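Local coordinates for putative transcriptional regulator (Bacillus cytotoxicus NVH 391-98, PDB 3K4H), which probably regulates transcription as a LacI-family regulator whose periplasmic-binding-protein-like sensor region holds a glucose-containing glycan, at residues A[7-19]-A[68-80]. Residues are numbered along the deposited sequence; the frame is centred on the assembly and turned at random.
Sequences TTKTLGLVMPSSA and RQIGGIILLYSRE. With GLC (alpha-D-glucopyranose), chain C.
Val-14 sits opposite Leu-75 in the last bridge of a parallel ladder, its N-H given to Ile-74 O and its carbonyl O taking the N-H of Leu-76 at 2.9 Å. Before it, Gly-12 is gripped on both its amide and its carbonyl, by Gly-72 O and by Ile-74 N (2.7 Å to Gly-12 O). The axes of strands 10-14 and 72-75 pass 4.5 Å apart at an angle of 28°.

The side chain of Val-14 spreads over three neighbours. Its CB lies 3.6 Å from Leu-75 CD2, both side chains leaving the same face. CG1, anti to the backbone N (chi1 -179°), touches the same methyl and reaches the ring atom CE1 of Tyr-77, while CG2, beside the backbone N, meets Ile-73 CG2. Ile-57 and Val-61 of helix 54-66 also pack against this valine. On the other face of the sheet, Leu-13 CD2 lies alongside Ile-74 CD1. Leu-76 CD2 comes up to Leu-13 CB and to CE of the selenomethionine Met-15; Val-31 and Ile-35 of helix 27-41 pack against Leu-76.

Beyond the strands, the side chains of Pro-16 and Tyr-77 run antiparallel past one another. Pro-16 CA sits over the centre of the ring in a CH-pi contact, 3.9 Å from the centroid, and its CG touches Tyr-77 CB at 3.5 Å, whereas Val-14 O lies at the ring edge. Arg-79, bent at chi3 (-68°), brings NH2 to Pro-16 O in a weak hydrogen bond, with Tyr-77 CE2 over one face of its guanidinium.

At the same strand end, Leu-76 O accepts a 2.8 Å hydrogen bond from glucose O2. Neighbouring parallel strands, linked here through edge strand 45-48 with a helix before and after it, and sugar bound beyond their C-terminal ends are characteristic of the periplasmic-binding-protein-like fold of LacI-family regulators.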
loop_
_atom_site.group_PDB
_atom_site.type_symbol
_atom_site.label_atom_id
_atom_site.label_comp_id
_atom_site.label_asym_id
_atom_site.label_seq_id
_atom_site.Cartn_x
_atom_site.Cartn_y
_atom_site.Cartn_z
ATOM N N THR A 7 -32.558 1.107 -15.598
ATOM C CA THR A 7 -31.215 0.707 -15.257
ATOM C C THR A 7 -31.293 -0.675 -14.709
ATOM O O THR A 7 -32.312 -1.050 -14.162
ATOM C CB THR A 7 -30.673 1.552 -14.128
ATOM O OG1 THR A 7 -30.849 0.846 -12.893
ATOM C CG2 THR A 7 -31.406 2.861 -14.053
ATOM N N THR A 8 -30.232 -1.449 -14.870
ATOM C CA THR A 8 -30.169 -2.771 -14.272
ATOM C C THR A 8 -28.953 -2.915 -13.422
ATOM O O THR A 8 -27.888 -2.520 -13.827
ATOM C CB THR A 8 -30.148 -3.827 -15.296
ATOM O OG1 THR A 8 -30.509 -3.246 -16.549
ATOM C CG2 THR A 8 -31.153 -4.866 -14.918
ATOM N N LYS A 9 -29.084 -3.444 -12.229
ATOM C CA LYS A 9 -27.881 -3.547 -11.497
ATOM C C LYS A 9 -27.435 -4.949 -11.467
ATOM O O LYS A 9 -27.966 -5.766 -10.776
ATOM C CB LYS A 9 -28.194 -3.160 -10.093
ATOM C CG LYS A 9 -29.598 -2.831 -9.895
ATOM C CD LYS A 9 -29.687 -1.561 -9.173
ATOM C CE LYS A 9 -29.969 -1.819 -7.746
ATOM N NZ LYS A 9 -29.775 -0.659 -6.882
ATOM N N THR A 10 -26.359 -5.190 -12.162
ATOM C CA THR A 10 -25.759 -6.454 -12.156
ATOM C C THR A 10 -24.364 -6.045 -12.287
ATOM O O THR A 10 -24.100 -5.068 -12.891
ATOM C CB THR A 10 -26.221 -7.210 -13.331
ATOM O OG1 THR A 10 -27.630 -7.107 -13.387
ATOM C CG2 THR A 10 -25.914 -8.599 -13.175
ATOM N N LEU A 11 -23.460 -6.828 -11.755
ATOM C CA LEU A 11 -22.068 -6.539 -11.847
ATOM C C LEU A 11 -21.464 -7.656 -12.581
ATOM O O LEU A 11 -21.848 -8.757 -12.432
ATOM C CB LEU A 11 -21.469 -6.481 -10.482
ATOM C CG LEU A 11 -22.154 -5.375 -9.744
ATOM C CD1 LEU A 11 -21.531 -5.153 -8.448
ATOM C CD2 LEU A 11 -22.027 -4.196 -10.587
ATOM N N GLY A 12 -20.514 -7.342 -13.407
ATOM C CA GLY A 12 -19.839 -8.332 -14.191
ATOM C C GLY A 12 -18.538 -8.736 -13.561
ATOM O O GLY A 12 -17.822 -7.919 -12.962
ATOM N N LEU A 13 -18.228 -10.017 -13.707
ATOM C CA LEU A 13 -16.999 -10.535 -13.179
ATOM C C LEU A 13 -16.194 -11.040 -14.337
ATOM O O LEU A 13 -16.736 -11.714 -15.217
ATOM C CB LEU A 13 -17.281 -11.661 -12.199
ATOM C CG LEU A 13 -18.305 -11.420 -11.106
ATOM C CD1 LEU A 13 -18.426 -12.677 -10.270
ATOM C CD2 LEU A 13 -17.968 -10.201 -10.221
ATOM N N VAL A 14 -14.908 -10.716 -14.347
ATOM C CA VAL A 14 -14.033 -11.217 -15.378
ATOM C C VAL A 14 -12.879 -11.978 -14.759
ATOM O O VAL A 14 -12.162 -11.471 -13.889
ATOM C CB VAL A 14 -13.534 -10.096 -16.301
ATOM C CG1 VAL A 14 -12.641 -10.645 -17.383
ATOM C CG2 VAL A 14 -14.698 -9.380 -16.928
HETATM N N MSE A 15 -12.730 -13.220 -15.213
HETATM C CA MSE A 15 -11.622 -14.058 -14.837
HETATM C C MSE A 15 -10.373 -13.898 -15.719
HETATM O O MSE A 15 -10.431 -13.298 -16.788
HETATM C CB MSE A 15 -12.093 -15.485 -14.849
HETATM C CG MSE A 15 -12.227 -16.031 -13.473
HETATM SE SE MSE A 15 -14.042 -16.112 -12.729
HETATM C CE MSE A 15 -13.545 -15.252 -11.060
ATOM N N PRO A 16 -9.231 -14.426 -15.277
ATOM C CA PRO A 16 -8.066 -14.469 -16.157
ATOM C C PRO A 16 -8.172 -15.571 -17.196
ATOM O O PRO A 16 -7.388 -15.586 -18.132
ATOM C CB PRO A 16 -6.910 -14.766 -15.224
ATOM C CG PRO A 16 -7.448 -14.727 -13.876
ATOM C CD PRO A 16 -8.889 -14.847 -13.909
ATOM N N SER A 17 -9.151 -16.457 -17.050
ATOM C CA SER A 17 -9.330 -17.599 -17.941
ATOM C C SER A 17 -10.672 -18.296 -17.649
ATOM O O SER A 17 -11.458 -17.826 -16.815
ATOM C CB SER A 17 -8.147 -18.579 -17.814
ATOM O OG SER A 17 -8.230 -19.603 -18.787
ATOM N N SER A 18 -10.933 -19.407 -18.340
ATOM C CA SER A 18 -12.239 -20.080 -18.267
ATOM C C SER A 18 -12.755 -20.183 -16.828
ATOM O O SER A 18 -11.996 -20.556 -15.924
ATOM C CB SER A 18 -12.167 -21.479 -18.907
ATOM O OG SER A 18 -11.280 -22.345 -18.202
ATOM N N ALA A 19 -14.024 -19.856 -16.606
ATOM C CA ALA A 19 -14.594 -19.985 -15.271
ATOM C C ALA A 19 -14.311 -21.373 -14.677
ATOM O O ALA A 19 -14.182 -21.522 -13.460
ATOM C CB ALA A 19 -16.071 -19.712 -15.299
ATOM N N ARG A 68 -25.959 -3.152 -22.555
ATOM C CA ARG A 68 -26.535 -2.119 -21.669
ATOM C C ARG A 68 -27.250 -2.673 -20.426
ATOM O O ARG A 68 -28.043 -1.963 -19.796
ATOM C CB ARG A 68 -27.499 -1.178 -22.398
ATOM C CG ARG A 68 -27.192 -0.862 -23.828
ATOM C CD ARG A 68 -25.993 0.030 -23.956
ATOM N NE ARG A 68 -25.901 0.532 -25.324
ATOM C CZ ARG A 68 -24.917 0.250 -26.174
ATOM N NH1 ARG A 68 -24.943 0.775 -27.397
ATOM N NH2 ARG A 68 -23.904 -0.526 -25.797
ATOM N N GLN A 69 -26.957 -3.920 -20.063
ATOM C CA GLN A 69 -27.572 -4.543 -18.898
ATOM C C GLN A 69 -26.616 -4.584 -17.717
ATOM O O GLN A 69 -27.067 -4.667 -16.566
ATOM C CB GLN A 69 -28.063 -5.964 -19.219
ATOM C CG GLN A 69 -28.969 -6.111 -20.469
ATOM C CD GLN A 69 -30.095 -5.093 -20.505
ATOM O OE1 GLN A 69 -30.717 -4.787 -19.474
ATOM N NE2 GLN A 69 -30.355 -4.546 -21.687
ATOM N N ILE A 70 -25.306 -4.529 -17.980
ATOM C CA ILE A 70 -24.312 -4.556 -16.891
ATOM C C ILE A 70 -23.906 -3.122 -16.499
ATOM O O ILE A 70 -23.513 -2.316 -17.348
ATOM C CB ILE A 70 -23.065 -5.420 -17.249
ATOM C CG1 ILE A 70 -23.446 -6.842 -17.710
ATOM C CG2 ILE A 70 -22.108 -5.486 -16.103
ATOM C CD1 ILE A 70 -24.760 -7.413 -17.116
ATOM N N GLY A 71 -24.036 -2.810 -15.214
ATOM C CA GLY A 71 -23.739 -1.496 -14.695
ATOM C C GLY A 71 -22.262 -1.294 -14.420
ATOM O O GLY A 71 -21.765 -0.162 -14.485
ATOM N N GLY A 72 -21.543 -2.369 -14.119
ATOM C CA GLY A 72 -20.140 -2.234 -13.740
ATOM C C GLY A 72 -19.450 -3.570 -13.834
ATOM O O GLY A 72 -20.125 -4.599 -13.932
ATOM N N ILE A 73 -18.111 -3.574 -13.814
ATOM C CA ILE A 73 -17.359 -4.820 -13.995
ATOM C C ILE A 73 -16.236 -4.885 -12.989
ATOM O O ILE A 73 -15.539 -3.883 -12.789
ATOM C CB ILE A 73 -16.754 -4.895 -15.401
ATOM C CG1 ILE A 73 -17.847 -5.107 -16.456
ATOM C CG2 ILE A 73 -15.720 -5.972 -15.483
ATOM C CD1 ILE A 73 -17.346 -5.143 -17.900
ATOM N N ILE A 74 -16.060 -6.038 -12.339
ATOM C CA ILE A 74 -14.905 -6.254 -11.468
ATOM C C ILE A 74 -13.968 -7.150 -12.202
ATOM O O ILE A 74 -14.371 -8.200 -12.646
ATOM C CB ILE A 74 -15.290 -6.988 -10.189
ATOM C CG1 ILE A 74 -16.407 -6.272 -9.466
ATOM C CG2 ILE A 74 -14.117 -7.085 -9.242
ATOM C CD1 ILE A 74 -16.819 -6.927 -8.169
ATOM N N LEU A 75 -12.716 -6.757 -12.350
ATOM C CA LEU A 75 -11.718 -7.668 -12.924
ATOM C C LEU A 75 -11.048 -8.417 -11.781
ATOM O O LEU A 75 -10.471 -7.790 -10.874
ATOM C CB LEU A 75 -10.686 -6.880 -13.718
ATOM C CG LEU A 75 -11.031 -6.511 -15.156
ATOM C CD1 LEU A 75 -10.133 -5.434 -15.651
ATOM C CD2 LEU A 75 -10.828 -7.727 -16.033
ATOM N N LEU A 76 -11.144 -9.743 -11.792
ATOM C CA LEU A 76 -10.634 -10.545 -10.669
ATOM C C LEU A 76 -9.145 -10.809 -10.765
ATOM O O LEU A 76 -8.596 -11.659 -10.058
ATOM C CB LEU A 76 -11.378 -11.863 -10.544
ATOM C CG LEU A 76 -12.745 -11.799 -9.885
ATOM C CD1 LEU A 76 -12.725 -10.636 -8.967
ATOM C CD2 LEU A 76 -13.853 -11.607 -10.903
ATOM N N TYR A 77 -8.496 -10.078 -11.650
ATOM C CA TYR A 77 -7.107 -10.310 -11.927
ATOM C C TYR A 77 -6.483 -9.017 -12.477
ATOM O O TYR A 77 -7.217 -8.069 -12.799
ATOM C CB TYR A 77 -6.972 -11.435 -12.938
ATOM C CG TYR A 77 -7.364 -11.013 -14.317
ATOM C CD1 TYR A 77 -8.700 -10.942 -14.686
ATOM C CD2 TYR A 77 -6.398 -10.664 -15.248
ATOM C CE1 TYR A 77 -9.067 -10.550 -15.956
ATOM C CE2 TYR A 77 -6.747 -10.266 -16.526
ATOM C CZ TYR A 77 -8.087 -10.212 -16.876
ATOM O OH TYR A 77 -8.447 -9.812 -18.134
ATOM N N SER A 78 -5.147 -8.994 -12.566
ATOM C CA SER A 78 -4.430 -7.875 -13.125
ATOM C C SER A 78 -3.242 -8.296 -13.952
ATOM O O SER A 78 -2.186 -8.670 -13.437
ATOM C CB SER A 78 -3.983 -6.914 -12.052
ATOM O OG SER A 78 -3.138 -5.947 -12.633
ATOM N N ARG A 79 -3.442 -8.193 -15.259
ATOM C CA ARG A 79 -2.478 -8.605 -16.239
ATOM C C ARG A 79 -1.989 -7.382 -16.957
ATOM O O ARG A 79 -2.735 -6.437 -17.157
ATOM C CB ARG A 79 -3.137 -9.535 -17.250
ATOM C CG ARG A 79 -2.131 -10.287 -18.091
ATOM C CD ARG A 79 -2.790 -11.082 -19.168
ATOM N NE ARG A 79 -3.561 -12.198 -18.628
ATOM C CZ ARG A 79 -4.880 -12.344 -18.768
ATOM N NH1 ARG A 79 -5.610 -11.447 -19.443
ATOM N NH2 ARG A 79 -5.466 -13.407 -18.226
ATOM N N GLU A 80 -0.719 -7.433 -17.343
ATOM C CA GLU A 80 -0.051 -6.437 -18.171
ATOM C C GLU A 80 -0.596 -6.466 -19.619
ATOM O O GLU A 80 -0.707 -7.548 -20.221
ATOM C CB GLU A 80 1.443 -6.766 -18.159
ATOM C CG GLU A 80 2.376 -5.602 -18.464
ATOM C CD GLU A 80 3.782 -6.066 -18.845
ATOM O OE1 GLU A 80 4.133 -7.223 -18.508
ATOM O OE2 GLU A 80 4.522 -5.277 -19.490
HETATM C C1 GLC C . -5.745 -12.004 -6.927
HETATM C C2 GLC C . -5.802 -11.018 -8.075
HETATM C C3 GLC C . -4.497 -10.242 -8.049
HETATM C C4 GLC C . -4.320 -9.523 -6.699
HETATM C C5 GLC C . -4.469 -10.498 -5.554
HETATM C C6 GLC C . -4.462 -9.728 -4.256
HETATM O O2 GLC C . -5.919 -11.738 -9.281
HETATM O O3 GLC C . -4.494 -9.406 -9.185
HETATM O O4 GLC C . -3.016 -9.071 -6.522
HETATM O O5 GLC C . -5.641 -11.292 -5.699
HETATM O O6 GLC C . -3.247 -10.040 -3.629
#